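Long-range contact in beta-xylanase (Caldicellulosiruptor kristjanssonii, PDB 7NWN), which probably hydrolyses internal beta-1,4-xylosidic bonds of xylan, the portion in this structure being a family 9 carbohydrate-binding module with bound calcium: residues Q90-E95 against V168-S173. Residues are numbered along the deposited sequence; the frame is centred on the assembly and turned at random.
Sequences QQDSVE and VNEADS. With CA (calcium ion), chain Q.
With CG of Asn169 anti to its carbonyl carbon (chi1 -60°) and OG of Ser93 between backbone N and carbonyl carbon (chi1 57°), the amide and the hydroxyl meet on one face of the sheet. Asn169 ND2 donates to Ser93 OG at 3.0 Å and, almost straight, to Glu95 OE2 at 2.8 Å. Both acceptors lie in the amide plane, which fixes its rotation, whereas the carboxylate of Glu95 is turned 74° from it and is met from above its own plane. Ser93 OG in turn donates to Gln91 O at 2.8 Å, from above that carbonyl's plane. An alanine in place of Asn169 would probably leave Ser93 OG and Glu95 OE2 without this shared donor and open a gap between them. Beneath the amide, Ser93 and Asn169 form an antiparallel hydrogen-bonded pair, with Asn169 N to Ser93 O at 2.9 Å. Just before strand 93-99 begins, Asp92 OD1 accepts Ala171 N at 2.8 Å, from above the carboxylate plane, and also binds calcium. The ion is chelated by both Asp92 oxygens, OD2 also accepting Asn82 N, and held by Ala171 O at 2.4 Å; Asp78 and Val80 contribute further ligands, and a water bound to Glu170 OE2 adds another. Glu95 also bonds to His114 and forms a salt bridge with Arg116. The pairing thus joins neighbouring strands 93-99 and 161-171 of the mixed sheet, between strands 112-118 and 177-182.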
loop_
_atom_site.group_PDB
_atom_site.type_symbol
_atom_site.label_atom_id
_atom_site.label_comp_id
_atom_site.label_asym_id
_atom_site.label_seq_id
_atom_site.Cartn_x
_atom_site.Cartn_y
_atom_site.Cartn_z
ATOM N N GLN A 90 -15.051 5.802 4.324
ATOM C CA GLN A 90 -16.198 6.021 3.432
ATOM C C GLN A 90 -15.869 7.006 2.297
ATOM O O GLN A 90 -16.773 7.526 1.642
ATOM C CB GLN A 90 -17.440 6.439 4.232
ATOM C CG GLN A 90 -17.906 5.335 5.179
ATOM C CD GLN A 90 -19.353 4.979 4.929
ATOM O OE1 GLN A 90 -19.760 4.559 3.842
ATOM N NE2 GLN A 90 -20.162 5.227 5.942
ATOM N N GLN A 91 -14.577 7.294 2.085
ATOM C CA GLN A 91 -14.098 8.087 0.955
ATOM C C GLN A 91 -13.302 7.170 0.028
ATOM O O GLN A 91 -12.693 6.188 0.470
ATOM C CB GLN A 91 -13.211 9.225 1.462
ATOM C CG GLN A 91 -13.788 9.986 2.656
ATOM C CD GLN A 91 -12.774 10.903 3.302
ATOM O OE1 GLN A 91 -11.593 10.891 2.967
ATOM N NE2 GLN A 91 -13.213 11.720 4.260
ATOM N N ASP A 92 -13.221 7.557 -1.243
ATOM C CA ASP A 92 -12.387 6.808 -2.167
ATOM C C ASP A 92 -10.928 6.944 -1.692
ATOM O O ASP A 92 -10.438 8.049 -1.590
ATOM C CB ASP A 92 -12.506 7.393 -3.566
ATOM C CG ASP A 92 -13.754 6.926 -4.312
ATOM O OD1 ASP A 92 -13.993 5.710 -4.394
ATOM O OD2 ASP A 92 -14.474 7.778 -4.796
ATOM N N SER A 93 -10.287 5.823 -1.365
ATOM C CA SER A 93 -9.067 5.838 -0.577
ATOM C C SER A 93 -8.405 4.477 -0.744
ATOM O O SER A 93 -9.047 3.529 -1.214
ATOM C CB SER A 93 -9.348 6.191 0.889
ATOM O OG SER A 93 -10.270 5.291 1.444
ATOM N N VAL A 94 -7.106 4.418 -0.447
ATOM C CA VAL A 94 -6.430 3.135 -0.389
ATOM C C VAL A 94 -5.909 2.934 1.044
ATOM O O VAL A 94 -5.628 3.894 1.727
ATOM C CB VAL A 94 -5.298 2.988 -1.432
ATOM C CG1 VAL A 94 -5.754 3.237 -2.866
ATOM C CG2 VAL A 94 -4.098 3.807 -1.084
ATOM N N GLU A 95 -5.794 1.680 1.493
ATOM C CA GLU A 95 -5.284 1.411 2.836
ATOM C C GLU A 95 -4.154 0.393 2.708
ATOM O O GLU A 95 -4.199 -0.496 1.844
ATOM C CB GLU A 95 -6.376 0.743 3.664
ATOM C CG GLU A 95 -7.590 1.642 3.887
ATOM C CD GLU A 95 -8.654 1.102 4.805
ATOM O OE1 GLU A 95 -8.445 0.020 5.410
ATOM O OE2 GLU A 95 -9.703 1.752 4.919
ATOM N N VAL A 168 -8.646 -1.132 -1.353
ATOM C CA VAL A 168 -9.229 0.067 -1.919
ATOM C C VAL A 168 -10.639 0.176 -1.356
ATOM O O VAL A 168 -11.386 -0.788 -1.429
ATOM C CB VAL A 168 -9.295 -0.075 -3.444
ATOM C CG1 VAL A 168 -10.093 1.049 -4.125
ATOM C CG2 VAL A 168 -7.894 -0.221 -4.037
ATOM N N ASN A 169 -10.994 1.356 -0.879
ATOM C CA ASN A 169 -12.373 1.722 -0.561
ATOM C C ASN A 169 -12.952 2.495 -1.752
ATOM O O ASN A 169 -12.380 3.515 -2.166
ATOM C CB ASN A 169 -12.367 2.640 0.645
ATOM C CG ASN A 169 -11.747 1.933 1.847
ATOM O OD1 ASN A 169 -12.042 0.757 2.109
ATOM N ND2 ASN A 169 -10.929 2.649 2.607
ATOM N N GLU A 170 -14.056 1.979 -2.302
ATOM C CA GLU A 170 -14.763 2.655 -3.366
ATOM C C GLU A 170 -16.037 3.309 -2.849
ATOM O O GLU A 170 -16.928 2.603 -2.364
ATOM C CB GLU A 170 -15.223 1.749 -4.493
ATOM C CG GLU A 170 -15.861 2.699 -5.542
ATOM C CD GLU A 170 -16.793 1.977 -6.462
ATOM O OE1 GLU A 170 -16.750 0.700 -6.490
ATOM O OE2 GLU A 170 -17.539 2.680 -7.133
ATOM N N ALA A 171 -16.104 4.637 -2.992
ATOM C CA ALA A 171 -17.268 5.421 -2.604
ATOM C C ALA A 171 -18.011 5.866 -3.858
ATOM O O ALA A 171 -17.375 6.033 -4.882
ATOM C CB ALA A 171 -16.896 6.623 -1.788
ATOM N N ASP A 172 -19.320 6.154 -3.758
ATOM C CA ASP A 172 -20.067 6.608 -4.938
ATOM C C ASP A 172 -20.560 8.039 -4.718
ATOM O O ASP A 172 -20.216 8.663 -3.703
ATOM C CB ASP A 172 -21.161 5.600 -5.313
ATOM C CG ASP A 172 -22.349 5.598 -4.346
ATOM O OD1 ASP A 172 -22.352 6.359 -3.310
ATOM O OD2 ASP A 172 -23.266 4.827 -4.633
ATOM N N SER A 173 -21.407 8.545 -5.642
ATOM C CA SER A 173 -21.834 9.933 -5.536
ATOM C C SER A 173 -22.793 10.154 -4.370
ATOM O O SER A 173 -23.073 11.305 -4.042
ATOM C CB SER A 173 -22.420 10.449 -6.820
ATOM O OG SER A 173 -23.487 9.629 -7.226
HETATM CA CA CA Q . -15.554 6.079 -6.398
HETATM O O HOH W 1 -17.432 5.025 -7.837
#